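Local coordinates for protein halorhodopsin (Halobacterium salinarum, PDB 2JAF) that pumps chloride ions across the archaeal membrane, driven by light that its retinal chromophore absorbs, at the palmitic acid site and the interface of chains A and B. Numbering follows the deposited sequence. Chains: chain A/B/C, Halorhodopsin.

Contact 1: the palmitic acid site. Residues chain A 75-76, 106, 110-111, 113-114, 118, 142, 153; chain B 75, 106, 110-111, 113-114, 135, 139, 146, 150, 164; chain C 106, 110, 146. With PLM (palmitic acid), chain D; PLM (palmitic acid), chain E; PLM (palmitic acid), chain F; PLM (palmitic acid), chain G; PLM (palmitic acid), chain H.
Halorhodopsin is a seven-helix microbial rhodopsin, and five palmitic acids lie where its three copies meet. All five are poorly ordered, and the structure alone does not show whether they are native lipid or carried through purification. Chains D and F are almost wholly covered by protein. Chains E, G and H are covered less and run near the trimer centre. The carboxyl end of the chain D palmitic acid meets A:Ser75. The serine OG, anti to the backbone N (chi1 171°), is turned to O2 of this palmitic acid and donates a hydrogen bond to it at 2.6 Å. The same palmitic acid O2 lies 3.2 Å from the carbonyl O of A:Ser75, so a protonated acid could bond there. A:Thr111 turns its methyl CG2 to C2 of the chain D palmitic acid, at 3.6 Å. B:Phe164 only borders the head from chain B, its ring carbon CE1 3.7 Å from O1 of the chain D palmitic acid and its edge toward A:Ser75 OG. Further along, the tail runs between chains. A:Leu110 CD2 touches C4 of the chain D palmitic acid at 3.7 Å on one side, and B:Val146 reaches C5 from the other. B:Phe135 CD1 lies 3.6 Å from CG, the terminal methyl of the chain D palmitic acid. A:Trp106 serves chain E instead. Its indole lies flat along the start of the tail, with palmitic acid C2 over the five-membered ring and C4 over the six-membered ring, the latter 3.7 Å from the centroid. An alanine here would remove this flat face and would probably leave the head end of the chain E tail more loosely held. A:Met153, bent at chi2 and chi3, brings SD to C2 of the same tail. A:Leu110 CD2 also touches C9 of chain E, so one methyl separates two lipids. In the second shell, A:Ser76 OG and A:Thr111 OG1 share a hydrogen bond of 2.8 Å. It probably helps to hold the threonine rotation (chi1 68°), with OG1 in the crowded position and CG2 turned to the lipid.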
loop_
_atom_site.group_PDB
_atom_site.type_symbol
_atom_site.label_atom_id
_atom_site.label_comp_id
_atom_site.label_asym_id
_atom_site.label_seq_id
_atom_site.Cartn_x
_atom_site.Cartn_y
_atom_site.Cartn_z
ATOM N N SER A 75 -17.524 -0.462 -1.722
ATOM C CA SER A 75 -16.865 0.425 -0.771
ATOM C C SER A 75 -16.638 1.789 -1.410
ATOM O O SER A 75 -16.855 2.824 -0.784
ATOM C CB SER A 75 -15.516 -0.158 -0.348
ATOM O OG SER A 75 -14.771 0.782 0.409
ATOM N N SER A 76 -16.206 1.781 -2.666
ATOM C CA SER A 76 -15.940 3.023 -3.381
ATOM C C SER A 76 -17.203 3.868 -3.511
ATOM O O SER A 76 -17.202 5.059 -3.197
ATOM C CB SER A 76 -15.382 2.733 -4.773
ATOM O OG SER A 76 -15.112 3.944 -5.462
ATOM N N TRP A 106 -12.937 12.170 -6.161
ATOM C CA TRP A 106 -11.598 11.632 -5.965
ATOM C C TRP A 106 -11.550 10.260 -5.307
ATOM O O TRP A 106 -10.527 9.575 -5.364
ATOM C CB TRP A 106 -10.719 12.623 -5.190
ATOM C CG TRP A 106 -11.175 12.970 -3.808
ATOM C CD1 TRP A 106 -11.894 14.072 -3.432
ATOM C CD2 TRP A 106 -10.884 12.252 -2.605
ATOM N NE1 TRP A 106 -12.060 14.085 -2.072
ATOM C CE2 TRP A 106 -11.452 12.979 -1.537
ATOM C CE3 TRP A 106 -10.197 11.062 -2.325
ATOM C CZ2 TRP A 106 -11.354 12.558 -0.207
ATOM C CZ3 TRP A 106 -10.101 10.643 -1.004
ATOM C CH2 TRP A 106 -10.678 11.391 0.038
ATOM N N LEU A 110 -8.881 6.963 -5.737
ATOM C CA LEU A 110 -8.278 6.324 -4.576
ATOM C C LEU A 110 -8.578 4.825 -4.470
ATOM O O LEU A 110 -7.677 4.011 -4.251
ATOM C CB LEU A 110 -8.758 7.006 -3.291
ATOM C CG LEU A 110 -8.196 6.382 -2.010
ATOM C CD1 LEU A 110 -6.693 6.656 -1.936
ATOM C CD2 LEU A 110 -8.908 6.953 -0.789
ATOM N N THR A 111 -9.846 4.449 -4.617
ATOM C CA THR A 111 -10.198 3.040 -4.504
ATOM C C THR A 111 -9.682 2.201 -5.672
ATOM O O THR A 111 -9.471 0.997 -5.526
ATOM C CB THR A 111 -11.720 2.848 -4.361
ATOM O OG1 THR A 111 -12.373 3.215 -5.579
ATOM C CG2 THR A 111 -12.249 3.717 -3.226
ATOM N N ALA A 113 -6.912 2.145 -6.642
ATOM C CA ALA A 113 -5.605 1.690 -6.173
ATOM C C ALA A 113 -5.674 0.334 -5.474
ATOM O O ALA A 113 -4.648 -0.308 -5.258
ATOM C CB ALA A 113 -4.980 2.743 -5.242
ATOM N N LEU A 114 -6.882 -0.093 -5.116
ATOM C CA LEU A 114 -7.074 -1.394 -4.486
ATOM C C LEU A 114 -7.820 -2.343 -5.431
ATOM O O LEU A 114 -7.471 -3.516 -5.541
ATOM C CB LEU A 114 -7.857 -1.257 -3.177
ATOM C CG LEU A 114 -8.180 -2.580 -2.475
ATOM C CD1 LEU A 114 -6.897 -3.295 -2.069
ATOM C CD2 LEU A 114 -9.044 -2.306 -1.258
ATOM N N MET A 118 -6.559 -5.927 -7.701
ATOM C CA MET A 118 -7.286 -7.183 -7.530
ATOM C C MET A 118 -7.689 -7.770 -8.878
ATOM O O MET A 118 -7.693 -8.990 -9.059
ATOM C CB MET A 118 -8.511 -6.985 -6.636
ATOM C CG MET A 118 -8.163 -6.944 -5.155
ATOM S SD MET A 118 -7.214 -8.406 -4.643
ATOM C CE MET A 118 -5.546 -7.792 -4.791
ATOM N N ILE A 142 -0.451 0.803 -9.178
ATOM C CA ILE A 142 -0.636 1.717 -8.061
ATOM C C ILE A 142 -0.129 3.101 -8.458
ATOM O O ILE A 142 -0.752 4.110 -8.136
ATOM C CB ILE A 142 0.093 1.196 -6.797
ATOM C CG1 ILE A 142 -0.625 -0.066 -6.293
ATOM C CG2 ILE A 142 0.097 2.260 -5.707
ATOM C CD1 ILE A 142 0.086 -0.789 -5.156
ATOM N N MET A 153 -6.140 16.402 -7.883
ATOM C CA MET A 153 -5.960 17.254 -6.703
ATOM C C MET A 153 -5.077 18.486 -6.893
ATOM O O MET A 153 -5.103 19.398 -6.064
ATOM C CB MET A 153 -5.397 16.426 -5.545
ATOM C CG MET A 153 -6.306 15.299 -5.081
ATOM S SD MET A 153 -7.897 15.869 -4.445
ATOM C CE MET A 153 -8.946 15.700 -5.936
ATOM N N SER B 75 4.919 2.344 16.750
ATOM C CA SER B 75 4.685 3.467 15.850
ATOM C C SER B 75 3.249 3.953 15.995
ATOM O O SER B 75 2.989 5.154 16.037
ATOM C CB SER B 75 4.924 3.044 14.400
ATOM O OG SER B 75 4.503 4.056 13.500
ATOM N N TRP B 106 -8.253 7.296 15.235
ATOM C CA TRP B 106 -8.185 6.754 13.884
ATOM C C TRP B 106 -6.820 6.215 13.479
ATOM O O TRP B 106 -6.707 5.469 12.505
ATOM C CB TRP B 106 -8.676 7.784 12.857
ATOM C CG TRP B 106 -7.896 9.058 12.775
ATOM C CD1 TRP B 106 -8.198 10.247 13.381
ATOM C CD2 TRP B 106 -6.723 9.294 11.990
ATOM N NE1 TRP B 106 -7.291 11.207 13.014
ATOM C CE2 TRP B 106 -6.372 10.651 12.161
ATOM C CE3 TRP B 106 -5.933 8.491 11.156
ATOM C CZ2 TRP B 106 -5.266 11.225 11.529
ATOM C CZ3 TRP B 106 -4.832 9.062 10.528
ATOM C CH2 TRP B 106 -4.511 10.418 10.719
ATOM N N LEU B 110 -5.643 3.011 10.925
ATOM C CA LEU B 110 -4.655 3.207 9.875
ATOM C C LEU B 110 -3.438 2.283 9.991
ATOM O O LEU B 110 -3.020 1.658 9.013
ATOM C CB LEU B 110 -4.164 4.658 9.878
ATOM C CG LEU B 110 -3.096 4.955 8.821
ATOM C CD1 LEU B 110 -3.729 4.870 7.431
ATOM C CD2 LEU B 110 -2.492 6.335 9.054
ATOM N N THR B 111 -2.855 2.195 11.184
ATOM C CA THR B 111 -1.680 1.351 11.352
ATOM C C THR B 111 -1.999 -0.140 11.258
ATOM O O THR B 111 -1.129 -0.940 10.912
ATOM C CB THR B 111 -0.961 1.645 12.683
ATOM O OG1 THR B 111 -1.778 1.228 13.780
ATOM C CG2 THR B 111 -0.680 3.138 12.804
ATOM N N ALA B 113 -3.473 -1.437 9.076
ATOM C CA ALA B 113 -3.280 -1.729 7.657
ATOM C C ALA B 113 -1.863 -2.203 7.345
ATOM O O ALA B 113 -1.607 -2.737 6.267
ATOM C CB ALA B 113 -3.632 -0.494 6.809
ATOM N N LEU B 114 -0.943 -2.001 8.285
ATOM C CA LEU B 114 0.432 -2.456 8.117
ATOM C C LEU B 114 0.741 -3.600 9.090
ATOM O O LEU B 114 1.382 -4.579 8.718
ATOM C CB LEU B 114 1.418 -1.308 8.348
ATOM C CG LEU B 114 2.898 -1.702 8.270
ATOM C CD1 LEU B 114 3.241 -2.214 6.878
ATOM C CD2 LEU B 114 3.756 -0.501 8.622
ATOM N N PHE B 135 -1.160 -13.248 -1.094
ATOM C CA PHE B 135 -1.483 -11.997 -1.772
ATOM C C PHE B 135 -2.947 -11.608 -1.582
ATOM O O PHE B 135 -3.269 -10.481 -1.199
ATOM C CB PHE B 135 -1.208 -12.135 -3.276
ATOM C CG PHE B 135 0.053 -11.459 -3.738
ATOM C CD1 PHE B 135 0.243 -10.095 -3.533
ATOM C CD2 PHE B 135 1.035 -12.177 -4.416
ATOM C CE1 PHE B 135 1.392 -9.454 -4.002
ATOM C CE2 PHE B 135 2.187 -11.547 -4.889
ATOM C CZ PHE B 135 2.365 -10.183 -4.682
ATOM N N ALA B 139 -4.602 -8.411 0.706
ATOM C CA ALA B 139 -5.445 -7.425 0.050
ATOM C C ALA B 139 -6.774 -7.335 0.785
ATOM O O ALA B 139 -7.291 -6.243 1.015
ATOM C CB ALA B 139 -5.675 -7.817 -1.400
ATOM N N VAL B 146 -9.122 -0.409 5.807
ATOM C CA VAL B 146 -9.482 0.884 5.232
ATOM C C VAL B 146 -10.977 1.171 5.282
ATOM O O VAL B 146 -11.388 2.329 5.410
ATOM C CB VAL B 146 -8.983 1.023 3.774
ATOM C CG1 VAL B 146 -7.463 0.893 3.738
ATOM C CG2 VAL B 146 -9.644 -0.016 2.879
ATOM N N ALA B 150 -12.914 4.150 7.168
ATOM C CA ALA B 150 -13.980 4.899 6.510
ATOM C C ALA B 150 -15.214 4.972 7.403
ATOM O O ALA B 150 -15.889 6.000 7.473
ATOM C CB ALA B 150 -14.333 4.253 5.182
ATOM N N PHE B 164 -20.198 0.744 6.047
ATOM C CA PHE B 164 -18.759 0.492 5.939
ATOM C C PHE B 164 -18.361 -0.603 6.934
ATOM O O PHE B 164 -17.522 -1.459 6.635
ATOM C CB PHE B 164 -17.950 1.763 6.230
ATOM C CG PHE B 164 -17.725 2.644 5.024
ATOM C CD1 PHE B 164 -17.095 2.145 3.884
ATOM C CD2 PHE B 164 -18.117 3.984 5.040
ATOM C CE1 PHE B 164 -16.852 2.969 2.774
ATOM C CE2 PHE B 164 -17.881 4.818 3.938
ATOM C CZ PHE B 164 -17.248 4.309 2.804
ATOM N N TRP C 106 7.208 17.204 2.341
ATOM C CA TRP C 106 6.711 15.899 2.753
ATOM C C TRP C 106 6.390 14.947 1.609
ATOM O O TRP C 106 6.260 13.740 1.819
ATOM C CB TRP C 106 5.496 16.044 3.680
ATOM C CG TRP C 106 4.297 16.720 3.095
ATOM C CD1 TRP C 106 3.943 18.035 3.236
ATOM C CD2 TRP C 106 3.252 16.104 2.336
ATOM N NE1 TRP C 106 2.742 18.269 2.618
ATOM C CE2 TRP C 106 2.294 17.102 2.055
ATOM C CE3 TRP C 106 3.032 14.802 1.864
ATOM C CZ2 TRP C 106 1.131 16.841 1.325
ATOM C CZ3 TRP C 106 1.876 14.543 1.137
ATOM C CH2 TRP C 106 0.940 15.561 0.876
ATOM N N LEU C 110 6.640 10.706 1.249
ATOM C CA LEU C 110 5.515 9.923 0.757
ATOM C C LEU C 110 5.843 9.082 -0.481
ATOM O O LEU C 110 5.527 7.891 -0.540
ATOM C CB LEU C 110 4.339 10.845 0.420
ATOM C CG LEU C 110 3.115 10.110 -0.135
ATOM C CD1 LEU C 110 2.499 9.255 0.974
ATOM C CD2 LEU C 110 2.098 11.112 -0.670
ATOM N N VAL C 146 6.927 5.607 6.138
ATOM C CA VAL C 146 5.771 6.214 6.793
ATOM C C VAL C 146 6.087 6.777 8.172
ATOM O O VAL C 146 5.488 7.772 8.593
ATOM C CB VAL C 146 4.588 5.223 6.903
ATOM C CG1 VAL C 146 4.163 4.775 5.508
ATOM C CG2 VAL C 146 4.965 4.031 7.771
HETATM C C1 PLM D . -13.192 3.851 0.329
HETATM O O1 PLM D . -13.892 4.454 1.161
HETATM O O2 PLM D . -13.680 3.026 -0.475
HETATM C C2 PLM D . -11.705 4.156 0.317
HETATM C C3 PLM D . -10.773 2.949 0.335
HETATM C C4 PLM D . -9.343 3.465 0.294
HETATM C C5 PLM D . -8.375 2.301 0.313
HETATM C C6 PLM D . -7.406 2.325 -0.843
HETATM C C7 PLM D . -6.355 1.288 -0.505
HETATM C C8 PLM D . -5.291 1.183 -1.573
HETATM C C9 PLM D . -4.298 0.104 -1.177
HETATM C CA PLM D . -3.189 -0.021 -2.204
HETATM C CB PLM D . -2.328 -1.276 -2.212
HETATM C CC PLM D . -3.021 -2.600 -2.489
HETATM C CD PLM D . -1.973 -3.696 -2.506
HETATM C CE PLM D . -2.607 -5.056 -2.798
HETATM C CF PLM D . -1.553 -6.133 -2.577
HETATM C CG PLM D . -2.130 -7.511 -2.864
HETATM C C1 PLM E . -9.612 16.923 -0.586
HETATM O O1 PLM E . -10.733 16.972 -0.044
HETATM O O2 PLM E . -8.929 17.948 -0.807
HETATM C C2 PLM E . -9.082 15.555 -0.984
HETATM C C3 PLM E . -7.906 14.972 -0.206
HETATM C C4 PLM E . -7.614 13.590 -0.783
HETATM C C5 PLM E . -6.469 12.830 -0.138
HETATM C C6 PLM E . -6.884 12.076 1.110
HETATM C C7 PLM E . -6.718 10.573 0.980
HETATM C C8 PLM E . -7.132 9.860 2.250
HETATM C C9 PLM E . -6.933 8.360 2.101
HETATM C CA PLM E . -7.333 7.598 3.351
HETATM C CB PLM E . -6.990 6.118 3.440
HETATM C CC PLM E . -5.513 5.767 3.384
HETATM C CD PLM E . -5.323 4.271 3.538
HETATM C CE PLM E . -3.839 3.909 3.481
HETATM C CF PLM E . -3.698 2.632 2.662
HETATM C CG PLM E . -2.243 2.208 2.543
HETATM C C1 PLM F . 1.785 5.828 12.321
HETATM O O1 PLM F . 2.115 6.967 12.695
HETATM O O2 PLM F . 2.012 4.810 13.013
HETATM C C2 PLM F . 1.080 5.711 10.982
HETATM C C3 PLM F . 1.637 4.666 10.021
HETATM C C4 PLM F . 0.785 4.690 8.761
HETATM C C5 PLM F . 1.301 3.668 7.771
HETATM C C6 PLM F . 0.236 2.696 7.324
HETATM C C7 PLM F . 0.837 1.960 6.144
HETATM C C8 PLM F . -0.110 0.936 5.566
HETATM C C9 PLM F . 0.576 0.222 4.414
HETATM C CA PLM F . -0.347 -0.799 3.777
HETATM C CB PLM F . 0.250 -1.881 2.888
HETATM C CC PLM F . 1.228 -2.852 3.527
HETATM C CD PLM F . 1.647 -3.868 2.481
HETATM C CE PLM F . 2.624 -4.888 3.068
HETATM C CF PLM F . 3.178 -5.732 1.928
HETATM C CG PLM F . 4.151 -6.773 2.459
HETATM C C1 PLM G . -9.137 13.679 10.418
HETATM O O1 PLM G . -8.464 14.323 11.246
HETATM O O2 PLM G . -10.218 14.106 9.956
HETATM C C2 PLM G . -8.600 12.327 9.974
HETATM C C3 PLM G . -8.079 12.181 8.547
HETATM C C4 PLM G . -7.569 10.752 8.389
HETATM C C5 PLM G . -6.998 10.398 7.028
HETATM C C6 PLM G . -5.544 10.794 6.872
HETATM C C7 PLM G . -4.624 9.607 6.649
HETATM C C8 PLM G . -3.184 10.047 6.487
HETATM C C9 PLM G . -2.290 8.841 6.241
HETATM C CA PLM G . -0.833 9.230 6.070
HETATM C CB PLM G . 0.152 8.168 5.603
HETATM C CC PLM G . -0.117 7.559 4.237
HETATM C CD PLM G . 0.970 6.563 3.884
HETATM C CE PLM G . 0.706 5.944 2.511
HETATM C CF PLM G . 1.038 4.459 2.593
HETATM C CG PLM G . 0.788 3.762 1.266
HETATM C C1 PLM H . -0.040 18.676 5.508
HETATM O O1 PLM H . -0.186 19.541 4.623
HETATM O O2 PLM H . -0.282 18.904 6.714
HETATM C C2 PLM H . 0.454 17.304 5.077
HETATM C C3 PLM H . -0.517 16.128 5.132
HETATM C C4 PLM H . 0.222 14.899 4.609
HETATM C C5 PLM H . -0.578 13.609 4.577
HETATM C C6 PLM H . -1.426 13.466 3.330
HETATM C C7 PLM H . -1.033 12.275 2.474
HETATM C C8 PLM H . -1.912 12.163 1.246
HETATM C C9 PLM H . -1.511 10.950 0.421
HETATM C CA PLM H . -2.365 10.792 -0.823
HETATM C CB PLM H . -2.235 9.511 -1.635
HETATM C CC PLM H . -2.586 8.221 -0.913
HETATM C CD PLM H . -2.462 7.041 -1.858
HETATM C CE PLM H . -2.812 5.739 -1.139
HETATM C CF PLM H . -1.825 4.671 -1.594
HETATM C CG PLM H . -2.095 3.340 -0.911
#

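Contact 2: the interface of chains A and B. Residues chain A 75, 78-79, 81-82, 84; chain B 147, 150, 154, 160, 163-164, 167.
A:Ser82 OG is the best-held polar atom, gripped by three hydrogen bonds within chain A at the end of helix 58-82 of this microbial rhodopsin. Its one hydrogen can be shared or alternate between two carbonyls, A:Leu78 O at 3.0 Å, in plane and on a lone pair, and A:Gly79 O, approached from above the carbonyl plane at the poorer angle. It accepts from A:Leu84 N at 3.2 Å, with an angle of 162° at the hydrogen. With chi1 75° the hydroxyl sits between backbone N and carbonyl carbon and folds back on its own helix. No polar atom bonds across this patch. A:Ser82 CB is left to face chain B. It lies over one face of the B:Phe160 ring, 3.5 Å from CG, a CH-pi contact. A:Leu81 CB touches the same ring at CE1. B:Phe164 points its tip, CZ, at A:Gly79 CA, 3.7 Å away and at the ring edge. B:Ala150 CB sits over the centre of one face of that ring and probably helps to set its tilt. A:Leu78 CB also touches CZ, while its CD1 meets B:Ala163 CB and, tip to tip, B:Ile167 CG1 at 4.0 Å. A:Leu84 crosses B:Thr154 at about a right angle, its CD2 3.6 Å from OG1. That hydroxyl is turned to its own chain and donates to B:Ala150 O at 2.7 Å.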
loop_
_atom_site.group_PDB
_atom_site.type_symbol
_atom_site.label_atom_id
_atom_site.label_comp_id
_atom_site.label_asym_id
_atom_site.label_seq_id
_atom_site.Cartn_x
_atom_site.Cartn_y
_atom_site.Cartn_z
ATOM N N SER A 75 -17.524 -0.462 -1.722
ATOM C CA SER A 75 -16.865 0.425 -0.771
ATOM C C SER A 75 -16.638 1.789 -1.410
ATOM O O SER A 75 -16.855 2.824 -0.784
ATOM C CB SER A 75 -15.516 -0.158 -0.348
ATOM O OG SER A 75 -14.771 0.782 0.409
ATOM N N LEU A 78 -19.905 3.784 -1.731
ATOM C CA LEU A 78 -20.393 4.246 -0.430
ATOM C C LEU A 78 -19.601 5.497 -0.041
ATOM O O LEU A 78 -20.146 6.440 0.529
ATOM C CB LEU A 78 -20.188 3.170 0.640
ATOM C CG LEU A 78 -20.944 1.855 0.459
ATOM C CD1 LEU A 78 -20.541 0.884 1.568
ATOM C CD2 LEU A 78 -22.449 2.118 0.480
ATOM N N GLY A 79 -18.309 5.490 -0.343
ATOM C CA GLY A 79 -17.477 6.639 -0.029
ATOM C C GLY A 79 -18.002 7.852 -0.771
ATOM O O GLY A 79 -18.107 8.948 -0.210
ATOM N N LEU A 81 -21.177 8.233 -2.244
ATOM C CA LEU A 81 -22.534 8.546 -1.811
ATOM C C LEU A 81 -22.555 9.321 -0.500
ATOM O O LEU A 81 -23.285 10.310 -0.360
ATOM C CB LEU A 81 -23.346 7.252 -1.658
ATOM C CG LEU A 81 -23.995 6.708 -2.935
ATOM C CD1 LEU A 81 -24.632 5.352 -2.665
ATOM C CD2 LEU A 81 -25.039 7.701 -3.427
ATOM N N SER A 82 -21.744 8.875 0.454
ATOM C CA SER A 82 -21.679 9.511 1.766
ATOM C C SER A 82 -21.007 10.881 1.745
ATOM O O SER A 82 -21.139 11.654 2.696
ATOM C CB SER A 82 -20.919 8.617 2.738
ATOM O OG SER A 82 -19.530 8.670 2.475
ATOM N N LEU A 84 -17.867 11.271 1.843
ATOM C CA LEU A 84 -16.560 11.122 2.480
ATOM C C LEU A 84 -15.412 11.342 1.502
ATOM O O LEU A 84 -14.443 12.035 1.812
ATOM C CB LEU A 84 -16.425 9.725 3.104
ATOM C CG LEU A 84 -15.050 9.401 3.712
ATOM C CD1 LEU A 84 -14.836 10.247 4.959
ATOM C CD2 LEU A 84 -14.966 7.915 4.070
ATOM N N THR B 147 -11.799 0.133 5.190
ATOM C CA THR B 147 -13.229 0.361 5.261
ATOM C C THR B 147 -13.591 0.642 6.720
ATOM O O THR B 147 -14.542 1.366 7.007
ATOM C CB THR B 147 -14.028 -0.830 4.683
ATOM O OG1 THR B 147 -13.575 -2.062 5.261
ATOM C CG2 THR B 147 -13.839 -0.889 3.177
ATOM N N ALA B 150 -12.914 4.150 7.168
ATOM C CA ALA B 150 -13.980 4.899 6.510
ATOM C C ALA B 150 -15.214 4.972 7.403
ATOM O O ALA B 150 -15.889 6.000 7.473
ATOM C CB ALA B 150 -14.333 4.253 5.182
ATOM N N THR B 154 -16.660 8.681 8.477
ATOM C CA THR B 154 -17.903 9.110 7.838
ATOM C C THR B 154 -18.807 9.882 8.801
ATOM O O THR B 154 -19.115 9.406 9.888
ATOM C CB THR B 154 -18.641 7.890 7.266
ATOM O OG1 THR B 154 -17.852 7.335 6.205
ATOM C CG2 THR B 154 -20.024 8.281 6.730
ATOM N N PHE B 160 -24.289 5.207 6.468
ATOM C CA PHE B 160 -23.018 4.937 5.811
ATOM C C PHE B 160 -21.926 4.461 6.764
ATOM O O PHE B 160 -21.069 3.665 6.373
ATOM C CB PHE B 160 -22.565 6.171 5.031
ATOM C CG PHE B 160 -23.503 6.545 3.916
ATOM C CD1 PHE B 160 -23.741 5.659 2.872
ATOM C CD2 PHE B 160 -24.158 7.774 3.917
ATOM C CE1 PHE B 160 -24.624 5.990 1.837
ATOM C CE2 PHE B 160 -25.043 8.118 2.887
ATOM C CZ PHE B 160 -25.277 7.229 1.850
ATOM N N ALA B 163 -22.715 0.880 7.097
ATOM C CA ALA B 163 -22.563 0.142 5.850
ATOM C C ALA B 163 -21.075 -0.189 5.674
ATOM O O ALA B 163 -20.720 -1.276 5.216
ATOM C CB ALA B 163 -23.078 0.974 4.669
ATOM N N PHE B 164 -20.198 0.744 6.047
ATOM C CA PHE B 164 -18.759 0.492 5.939
ATOM C C PHE B 164 -18.361 -0.603 6.934
ATOM O O PHE B 164 -17.522 -1.459 6.635
ATOM C CB PHE B 164 -17.950 1.763 6.230
ATOM C CG PHE B 164 -17.725 2.644 5.024
ATOM C CD1 PHE B 164 -17.095 2.145 3.884
ATOM C CD2 PHE B 164 -18.117 3.984 5.040
ATOM C CE1 PHE B 164 -16.852 2.969 2.774
ATOM C CE2 PHE B 164 -17.881 4.818 3.938
ATOM C CZ PHE B 164 -17.248 4.309 2.804
ATOM N N ILE B 167 -19.207 -3.917 5.351
ATOM C CA ILE B 167 -18.286 -4.316 4.290
ATOM C C ILE B 167 -16.945 -4.737 4.886
ATOM O O ILE B 167 -16.303 -5.672 4.405
ATOM C CB ILE B 167 -18.059 -3.170 3.276
ATOM C CG1 ILE B 167 -19.361 -2.867 2.535
ATOM C CG2 ILE B 167 -16.990 -3.566 2.261
ATOM C CD1 ILE B 167 -19.866 -4.025 1.688
#

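The centres of contact 1 and contact 2 are about 13 Å apart. They share A:Ser75, B:Ala150 and B:Phe164. Helix 58-82 of chain A and helices 131-153 and 158-180 of chain B run through both. Contact 2 is direct protein packing along the outer part of the A-B boundary, and contact 1 continues inward with lipid filling between the chains. The shared residues thus join the head of the chain D lipid to the protein seam. The deposited assembly is a trimer, so the same pairing recurs at each boundary, and lipid probably helps to hold the three copies together.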